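Local coordinates for MutT/nudix family protein (PDB 3GZ5) that probably acts as an ADP-ribose-dependent transcriptional regulator of NAD metabolism, joining a Nudix domain to a DNA-binding winged helix domain, at residues 96-101 against 142-147; 39-44 against 53-58. All coordinates share one frame; numbering follows the deposited sequence.

Contact 1: residues 96-101 against 142-147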
ATOM      1  N   ASN B  96     -20.656   3.079  -0.540  1.00 45.75           N
ATOM      2  CA  ASN B  96     -22.069   2.745  -0.640  1.00 47.78           C
ATOM      3  C   ASN B  96     -22.615   2.902  -2.063  1.00 49.54           C
ATOM      4  O   ASN B  96     -23.813   2.732  -2.303  1.00 50.74           O
ATOM      5  CB  ASN B  96     -22.906   3.547   0.388  1.00 47.74           C
ATOM      6  CG  ASN B  96     -22.918   5.063   0.131  1.00 47.31           C
ATOM      7  OD1 ASN B  96     -22.195   5.591  -0.717  1.00 46.10           O
ATOM      8  ND2 ASN B  96     -23.758   5.769   0.888  1.00 48.93           N
ATOM      9  N   SER B  97     -21.714   3.179  -3.000  1.00 50.77           N
ATOM     10  CA  SER B  97     -22.095   3.520  -4.353  1.00 51.32           C
ATOM     11  C   SER B  97     -21.497   2.607  -5.423  1.00 51.85           C
ATOM     12  O   SER B  97     -22.039   2.529  -6.513  1.00 51.95           O
ATOM     13  CB  SER B  97     -21.681   4.953  -4.638  1.00 51.41           C
ATOM     14  OG  SER B  97     -20.288   5.021  -4.904  1.00 52.26           O
ATOM     15  N   ARG B  98     -20.382   1.931  -5.133  1.00 51.91           N
ATOM     16  CA  ARG B  98     -19.693   1.113  -6.143  1.00 52.02           C
ATOM     17  C   ARG B  98     -20.490  -0.134  -6.517  1.00 52.66           C
ATOM     18  O   ARG B  98     -20.243  -0.754  -7.549  1.00 52.57           O
ATOM     19  CB  ARG B  98     -18.266   0.720  -5.683  1.00 51.66           C
ATOM     20  CG  ARG B  98     -18.195  -0.154  -4.421  1.00 50.00           C
ATOM     21  CD  ARG B  98     -16.736  -0.375  -3.936  1.00 48.04           C
ATOM     22  NE  ARG B  98     -15.928  -1.165  -4.868  1.00 45.88           N
ATOM     23  CZ  ARG B  98     -15.984  -2.488  -4.971  1.00 46.41           C
ATOM     24  NH1 ARG B  98     -16.821  -3.181  -4.208  1.00 49.62           N
ATOM     25  NH2 ARG B  98     -15.223  -3.120  -5.849  1.00 43.80           N
ATOM     26  N   ASP B  99     -21.424  -0.518  -5.657  1.00 53.36           N
ATOM     27  CA  ASP B  99     -22.175  -1.749  -5.869  1.00 54.33           C
ATOM     28  C   ASP B  99     -23.648  -1.536  -5.540  1.00 54.76           C
ATOM     29  O   ASP B  99     -24.010  -0.973  -4.494  1.00 54.55           O
ATOM     30  CB  ASP B  99     -21.564  -2.912  -5.081  1.00 54.40           C
ATOM     31  CG  ASP B  99     -22.292  -4.221  -5.299  1.00 54.60           C
ATOM     32  OD1 ASP B  99     -21.643  -5.286  -5.184  1.00 55.72           O
ATOM     33  OD2 ASP B  99     -23.510  -4.192  -5.566  1.00 54.25           O
ATOM     34  N   ALA B 100     -24.480  -1.979  -6.477  1.00 54.94           N
ATOM     35  CA  ALA B 100     -25.910  -1.715  -6.455  1.00 54.94           C
ATOM     36  C   ALA B 100     -26.615  -2.525  -5.382  1.00 54.57           C
ATOM     37  O   ALA B 100     -27.623  -2.084  -4.836  1.00 54.92           O
ATOM     38  CB  ALA B 100     -26.518  -1.995  -7.833  1.00 55.39           C
ATOM     39  N   ARG B 101     -26.074  -3.702  -5.075  1.00 53.84           N
ATOM     40  CA  ARG B 101     -26.626  -4.565  -4.037  1.00 53.39           C
ATOM     41  C   ARG B 101     -26.487  -4.052  -2.606  1.00 53.20           C
ATOM     42  O   ARG B 101     -27.272  -4.446  -1.729  1.00 54.35           O
ATOM     43  CB  ARG B 101     -25.981  -5.938  -4.095  1.00 53.24           C
ATOM     44  CG  ARG B 101     -26.119  -6.617  -5.397  1.00 53.64           C
ATOM     45  CD  ARG B 101     -25.367  -7.897  -5.332  1.00 52.81           C
ATOM     46  NE  ARG B 101     -23.965  -7.702  -5.650  1.00 52.80           N
ATOM     47  CZ  ARG B 101     -23.102  -8.706  -5.774  1.00 54.84           C
ATOM     48  NH1 ARG B 101     -23.521  -9.954  -5.601  1.00 55.01           N
ATOM     49  NH2 ARG B 101     -21.826  -8.475  -6.062  1.00 53.48           N
ATOM     50  N   ALA B 142     -17.195  -4.815 -15.264  1.00 56.19           N
ATOM     51  CA  ALA B 142     -18.034  -4.867 -14.072  1.00 55.27           C
ATOM     52  C   ALA B 142     -17.535  -3.901 -12.979  1.00 54.43           C
ATOM     53  O   ALA B 142     -16.329  -3.644 -12.846  1.00 54.15           O
ATOM     54  CB  ALA B 142     -18.122  -6.289 -13.546  1.00 55.23           C
ATOM     55  N   PHE B 143     -18.491  -3.337 -12.250  1.00 53.07           N
ATOM     56  CA  PHE B 143     -18.255  -2.518 -11.082  1.00 51.70           C
ATOM     57  C   PHE B 143     -17.250  -1.415 -11.351  1.00 51.31           C
ATOM     58  O   PHE B 143     -17.392  -0.651 -12.321  1.00 51.78           O
ATOM     59  CB  PHE B 143     -17.825  -3.386  -9.892  1.00 51.69           C
ATOM     60  CG  PHE B 143     -18.762  -4.533  -9.588  1.00 51.10           C
ATOM     61  CD1 PHE B 143     -19.917  -4.330  -8.832  1.00 52.29           C
ATOM     62  CD2 PHE B 143     -18.471  -5.817 -10.015  1.00 51.26           C
ATOM     63  CE1 PHE B 143     -20.783  -5.395  -8.527  1.00 51.07           C
ATOM     64  CE2 PHE B 143     -19.330  -6.893  -9.720  1.00 50.10           C
ATOM     65  CZ  PHE B 143     -20.483  -6.675  -8.965  1.00 50.24           C
ATOM     66  N   ASP B 144     -16.248  -1.312 -10.480  1.00 49.76           N
ATOM     67  CA  ASP B 144     -15.238  -0.264 -10.570  1.00 47.57           C
ATOM     68  C   ASP B 144     -13.896  -0.885 -10.951  1.00 47.18           C
ATOM     69  O   ASP B 144     -12.845  -0.283 -10.715  1.00 47.42           O
ATOM     70  CB  ASP B 144     -15.132   0.514  -9.232  1.00 47.13           C
ATOM     71  CG  ASP B 144     -14.747  -0.390  -8.032  1.00 46.22           C
ATOM     72  OD1 ASP B 144     -14.758  -1.636  -8.154  1.00 41.09           O
ATOM     73  OD2 ASP B 144     -14.447   0.158  -6.958  1.00 46.02           O
ATOM     74  N   HIS B 145     -13.952  -2.075 -11.542  1.00 45.97           N
ATOM     75  CA  HIS B 145     -12.772  -2.863 -11.851  1.00 46.58           C
ATOM     76  C   HIS B 145     -11.778  -2.222 -12.840  1.00 47.87           C
ATOM     77  O   HIS B 145     -10.562  -2.471 -12.759  1.00 47.21           O
ATOM     78  CB  HIS B 145     -13.168  -4.249 -12.334  1.00 45.67           C
ATOM     79  CG  HIS B 145     -13.767  -5.109 -11.269  1.00 43.65           C
ATOM     80  ND1 HIS B 145     -14.041  -6.443 -11.471  1.00 43.28           N
ATOM     81  CD2 HIS B 145     -14.163  -4.829 -10.002  1.00 43.01           C
ATOM     82  CE1 HIS B 145     -14.580  -6.951 -10.377  1.00 43.73           C
ATOM     83  NE2 HIS B 145     -14.649  -5.995  -9.464  1.00 43.11           N
ATOM     84  N   LEU B 146     -12.286  -1.392 -13.750  1.00 48.51           N
ATOM     85  CA  LEU B 146     -11.410  -0.616 -14.603  1.00 49.75           C
ATOM     86  C   LEU B 146     -10.509   0.295 -13.776  1.00 49.87           C
ATOM     87  O   LEU B 146      -9.327   0.463 -14.083  1.00 50.03           O
ATOM     88  CB  LEU B 146     -12.195   0.230 -15.616  1.00 50.28           C
ATOM     89  CG  LEU B 146     -11.307   1.128 -16.499  1.00 51.38           C
ATOM     90  CD1 LEU B 146     -10.329   0.270 -17.305  1.00 50.09           C
ATOM     91  CD2 LEU B 146     -12.139   2.024 -17.427  1.00 53.54           C
ATOM     92  N   GLN B 147     -11.085   0.889 -12.742  1.00 50.06           N
ATOM     93  CA  GLN B 147     -10.378   1.812 -11.885  1.00 50.54           C
ATOM     94  C   GLN B 147      -9.312   1.093 -11.048  1.00 49.82           C
ATOM     95  O   GLN B 147      -8.213   1.617 -10.865  1.00 50.29           O
ATOM     96  CB  GLN B 147     -11.394   2.506 -10.988  1.00 51.79           C
ATOM     97  CG  GLN B 147     -10.945   3.810 -10.370  1.00 55.65           C
ATOM     98  CD  GLN B 147     -12.118   4.567  -9.771  1.00 61.85           C
ATOM     99  OE1 GLN B 147     -13.284   4.313 -10.123  1.00 64.77           O
ATOM    100  NE2 GLN B 147     -11.822   5.505  -8.865  1.00 61.87           N
TER
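The ring of F143 meets R98, D99 and R101 through CD1, CE1 and CZ: the carbonyl O of R98 faces the rim at CD1, almost in plane with the ring, while D99 OD1 approaches CE1 obliquely at 3.5 Å. R101 NH2 also comes in obliquely, 3.7 Å from CZ of F143, and F49 also meets this ring edge-to-face. The guanidinium of R98 takes the D144 carboxylate at its edge, side-on. R98 NE donates to D144 OD2 (2.9 Å, 164°) almost within the guanidinium plane, though it meets that oxygen from above the carboxylate plane. R98 NH2 reaches D144 OD1 at 2.8 Å by a more bent bond. The two planes stand 61° apart, so the double grip is twisted rather than coplanar. A bend at chi3 (-66°) brings NE and NH2 of R98 up to the D144 carboxylate, and NH1 bonds S104 OG. An alanine at R98 would probably leave the D144 carboxylate without its cationic mate and free to turn. D99 OD2 accepts from R101 N in an Asx turn, and its OD1 draws weak bonds from the R101 guanidinium. Ionic pairing thus ties the 96-101 loop to the turn before helix 145-162, and R98 would be expected to favour a charged D144.

Contact 2: residues 39-44 against 53-58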
ATOM      1  N   VAL B  39      -3.782  -8.609 -18.936  1.00 51.26           N
ATOM      2  CA  VAL B  39      -4.461  -8.714 -17.631  1.00 51.29           C
ATOM      3  C   VAL B  39      -5.474  -9.869 -17.693  1.00 51.44           C
ATOM      4  O   VAL B  39      -6.188 -10.023 -18.701  1.00 51.45           O
ATOM      5  CB  VAL B  39      -5.054  -7.332 -17.173  1.00 51.20           C
ATOM      6  CG1 VAL B  39      -5.965  -6.749 -18.230  1.00 51.77           C
ATOM      7  CG2 VAL B  39      -5.783  -7.419 -15.833  1.00 49.55           C
ATOM      8  N   LEU B  40      -5.469 -10.727 -16.674  1.00 50.92           N
ATOM      9  CA  LEU B  40      -6.391 -11.865 -16.628  1.00 51.42           C
ATOM     10  C   LEU B  40      -7.795 -11.425 -16.229  1.00 51.79           C
ATOM     11  O   LEU B  40      -7.972 -10.797 -15.191  1.00 51.80           O
ATOM     12  CB  LEU B  40      -5.925 -12.954 -15.659  1.00 51.27           C
ATOM     13  CG  LEU B  40      -6.764 -14.239 -15.785  1.00 52.30           C
ATOM     14  CD1 LEU B  40      -6.355 -15.035 -17.029  1.00 51.50           C
ATOM     15  CD2 LEU B  40      -6.641 -15.111 -14.560  1.00 52.96           C
ATOM     16  N   LEU B  41      -8.782 -11.743 -17.068  1.00 52.22           N
ATOM     17  CA  LEU B  41     -10.175 -11.369 -16.806  1.00 52.66           C
ATOM     18  C   LEU B  41     -11.116 -12.566 -16.840  1.00 53.69           C
ATOM     19  O   LEU B  41     -10.806 -13.615 -17.420  1.00 53.06           O
ATOM     20  CB  LEU B  41     -10.654 -10.262 -17.739  1.00 52.57           C
ATOM     21  CG  LEU B  41     -10.013  -8.877 -17.621  1.00 51.26           C
ATOM     22  CD1 LEU B  41     -10.787  -7.923 -18.505  1.00 52.34           C
ATOM     23  CD2 LEU B  41      -9.945  -8.323 -16.192  1.00 50.37           C
ATOM     24  N   VAL B  42     -12.245 -12.401 -16.153  1.00 54.91           N
ATOM     25  CA  VAL B  42     -13.209 -13.466 -15.899  1.00 55.49           C
ATOM     26  C   VAL B  42     -14.564 -12.894 -16.251  1.00 56.48           C
ATOM     27  O   VAL B  42     -14.894 -11.764 -15.867  1.00 56.32           O
ATOM     28  CB  VAL B  42     -13.191 -13.924 -14.400  1.00 55.67           C
ATOM     29  CG1 VAL B  42     -14.269 -14.985 -14.108  1.00 54.63           C
ATOM     30  CG2 VAL B  42     -11.819 -14.446 -14.014  1.00 54.16           C
ATOM     31  N   GLN B  43     -15.333 -13.653 -17.027  1.00 57.84           N
ATOM     32  CA  GLN B  43     -16.648 -13.189 -17.432  1.00 59.59           C
ATOM     33  C   GLN B  43     -17.669 -13.524 -16.348  1.00 60.61           C
ATOM     34  O   GLN B  43     -17.709 -14.659 -15.860  1.00 59.46           O
ATOM     35  CB  GLN B  43     -17.064 -13.796 -18.769  1.00 59.53           C
ATOM     36  CG  GLN B  43     -17.935 -12.858 -19.552  1.00 59.91           C
ATOM     37  CD  GLN B  43     -18.595 -13.492 -20.766  1.00 61.36           C
ATOM     38  OE1 GLN B  43     -18.475 -14.704 -21.022  1.00 59.96           O
ATOM     39  NE2 GLN B  43     -19.315 -12.670 -21.514  1.00 61.31           N
ATOM     40  N   ARG B  44     -18.476 -12.526 -15.986  1.00 62.41           N
ATOM     41  CA  ARG B  44     -19.467 -12.673 -14.918  1.00 64.82           C
ATOM     42  C   ARG B  44     -20.696 -13.491 -15.337  1.00 66.10           C
ATOM     43  O   ARG B  44     -21.580 -12.999 -16.062  1.00 66.23           O
ATOM     44  CB  ARG B  44     -19.909 -11.305 -14.393  1.00 64.96           C
ATOM     45  CG  ARG B  44     -18.874 -10.567 -13.576  1.00 65.33           C
ATOM     46  CD  ARG B  44     -19.563  -9.666 -12.576  1.00 68.27           C
ATOM     47  NE  ARG B  44     -20.169 -10.456 -11.501  1.00 70.28           N
ATOM     48  CZ  ARG B  44     -21.153 -10.032 -10.718  1.00 71.18           C
ATOM     49  NH1 ARG B  44     -21.643 -10.823  -9.774  1.00 71.42           N
ATOM     50  NH2 ARG B  44     -21.663  -8.827 -10.892  1.00 71.87           N
ATOM     51  N   TRP B  53     -17.076  -8.510 -18.331  1.00 59.67           N
ATOM     52  CA  TRP B  53     -15.784  -8.994 -17.841  1.00 57.67           C
ATOM     53  C   TRP B  53     -15.350  -8.229 -16.608  1.00 55.96           C
ATOM     54  O   TRP B  53     -15.687  -7.063 -16.431  1.00 56.16           O
ATOM     55  CB  TRP B  53     -14.702  -8.956 -18.925  1.00 58.11           C
ATOM     56  CG  TRP B  53     -14.998  -9.905 -20.034  1.00 57.79           C
ATOM     57  CD1 TRP B  53     -15.835  -9.677 -21.089  1.00 57.85           C
ATOM     58  CD2 TRP B  53     -14.499 -11.239 -20.195  1.00 58.11           C
ATOM     59  NE1 TRP B  53     -15.890 -10.784 -21.896  1.00 59.23           N
ATOM     60  CE2 TRP B  53     -15.074 -11.757 -21.383  1.00 58.35           C
ATOM     61  CE3 TRP B  53     -13.617 -12.045 -19.463  1.00 58.20           C
ATOM     62  CZ2 TRP B  53     -14.800 -13.042 -21.855  1.00 57.98           C
ATOM     63  CZ3 TRP B  53     -13.332 -13.328 -19.936  1.00 57.73           C
ATOM     64  CH2 TRP B  53     -13.931 -13.814 -21.122  1.00 58.96           C
ATOM     65  N   GLY B  54     -14.617  -8.912 -15.744  1.00 54.27           N
ATOM     66  CA  GLY B  54     -14.127  -8.299 -14.517  1.00 51.66           C
ATOM     67  C   GLY B  54     -13.015  -9.124 -13.919  1.00 49.49           C
ATOM     68  O   GLY B  54     -12.692 -10.209 -14.400  1.00 48.83           O
ATOM     69  N   LEU B  55     -12.446  -8.595 -12.845  1.00 48.51           N
ATOM     70  CA  LEU B  55     -11.340  -9.234 -12.135  1.00 47.21           C
ATOM     71  C   LEU B  55     -11.732 -10.590 -11.565  1.00 46.34           C
ATOM     72  O   LEU B  55     -12.886 -10.780 -11.126  1.00 46.02           O
ATOM     73  CB  LEU B  55     -10.862  -8.321 -11.000  1.00 46.77           C
ATOM     74  CG  LEU B  55     -10.464  -6.897 -11.388  1.00 46.09           C
ATOM     75  CD1 LEU B  55     -10.087  -6.050 -10.166  1.00 42.72           C
ATOM     76  CD2 LEU B  55      -9.340  -6.946 -12.400  1.00 44.23           C
ATOM     77  N   PRO B  56     -10.775 -11.537 -11.539  1.00 45.73           N
ATOM     78  CA  PRO B  56     -10.984 -12.727 -10.716  1.00 45.19           C
ATOM     79  C   PRO B  56     -11.035 -12.285  -9.248  1.00 45.25           C
ATOM     80  O   PRO B  56     -10.351 -11.316  -8.864  1.00 44.98           O
ATOM     81  CB  PRO B  56      -9.750 -13.586 -10.996  1.00 45.20           C
ATOM     82  CG  PRO B  56      -8.751 -12.652 -11.582  1.00 45.60           C
ATOM     83  CD  PRO B  56      -9.476 -11.546 -12.235  1.00 45.30           C
ATOM     84  N   GLY B  57     -11.871 -12.956  -8.460  1.00 44.44           N
ATOM     85  CA  GLY B  57     -12.088 -12.570  -7.082  1.00 44.46           C
ATOM     86  C   GLY B  57     -13.429 -13.044  -6.559  1.00 44.38           C
ATOM     87  O   GLY B  57     -14.180 -13.697  -7.280  1.00 44.62           O
ATOM     88  N   GLY B  58     -13.724 -12.719  -5.306  1.00 43.61           N
ATOM     89  CA  GLY B  58     -14.978 -13.114  -4.678  1.00 43.76           C
ATOM     90  C   GLY B  58     -14.855 -13.306  -3.177  1.00 43.93           C
ATOM     91  O   GLY B  58     -13.991 -12.711  -2.530  1.00 43.26           O
TER
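Q43 lies flat over one face of the W53 indole, its CB 3.6 Å from the centroid of the six-membered ring and practically on the ring normal. The extended glutamine chain carries the amide along the ring, and chi3 near 4° sets it almost parallel to the indole, 9° between planes; NE2 is held by G51 O. The indole also presses on the strand backbone, with CE3 of W53 3.4 Å from Q43 N and CZ3 3.6 Å from L41 O. This is the tight part, yet Q43 and W53 are partly exposed. The leucine contacts are looser although L40, L41, L55 and P56 are buried: L41 CD2 meets L55 CD2 at 4.1 Å and L40 CD2 lies 4.4 Å from P56 CG. V42, partly exposed, packs its CG2 on P56 CB. V42 and G54 form an antiparallel hydrogen-bonded pair: V42 N donates to G54 O (2.8 Å) and G54 N to V42 O (2.9 Å). Q43 and W53 follow as the non-hydrogen-bonded pair. The bridges end at G54; L55 and P56 still pack on the strand by side chains. Strand 36-43 is flanked by strands 22-33 and 128-132 of the mixed Nudix sheet, and W131 of the latter meets W53 edge-to-face. On the other face, V42 and P56 lie against K79 and L76 of helix 68-80, where L40 touches T80.

Contact 2 comes first along the chain, complete before residue 96; both contacts belong to the Nudix domain, and their centres are about 13 Å apart. The hairpin of contact 2 belongs to the mixed sheet; contact 1 lies nearer the surface, between the loop joining strands 86-95 and 104-112 and the start of helix 145-162. R44, residues 53-55 and residues 142-145 connect them: A142 N probably bonds W53 O, H145 ND1 probably bonds L55 N, and R44 packs on F143. The turn leading into helix 145-162 is thereby joined to the hairpin on one side and the 96-101 loop on another, linking three parts of the Nudix domain.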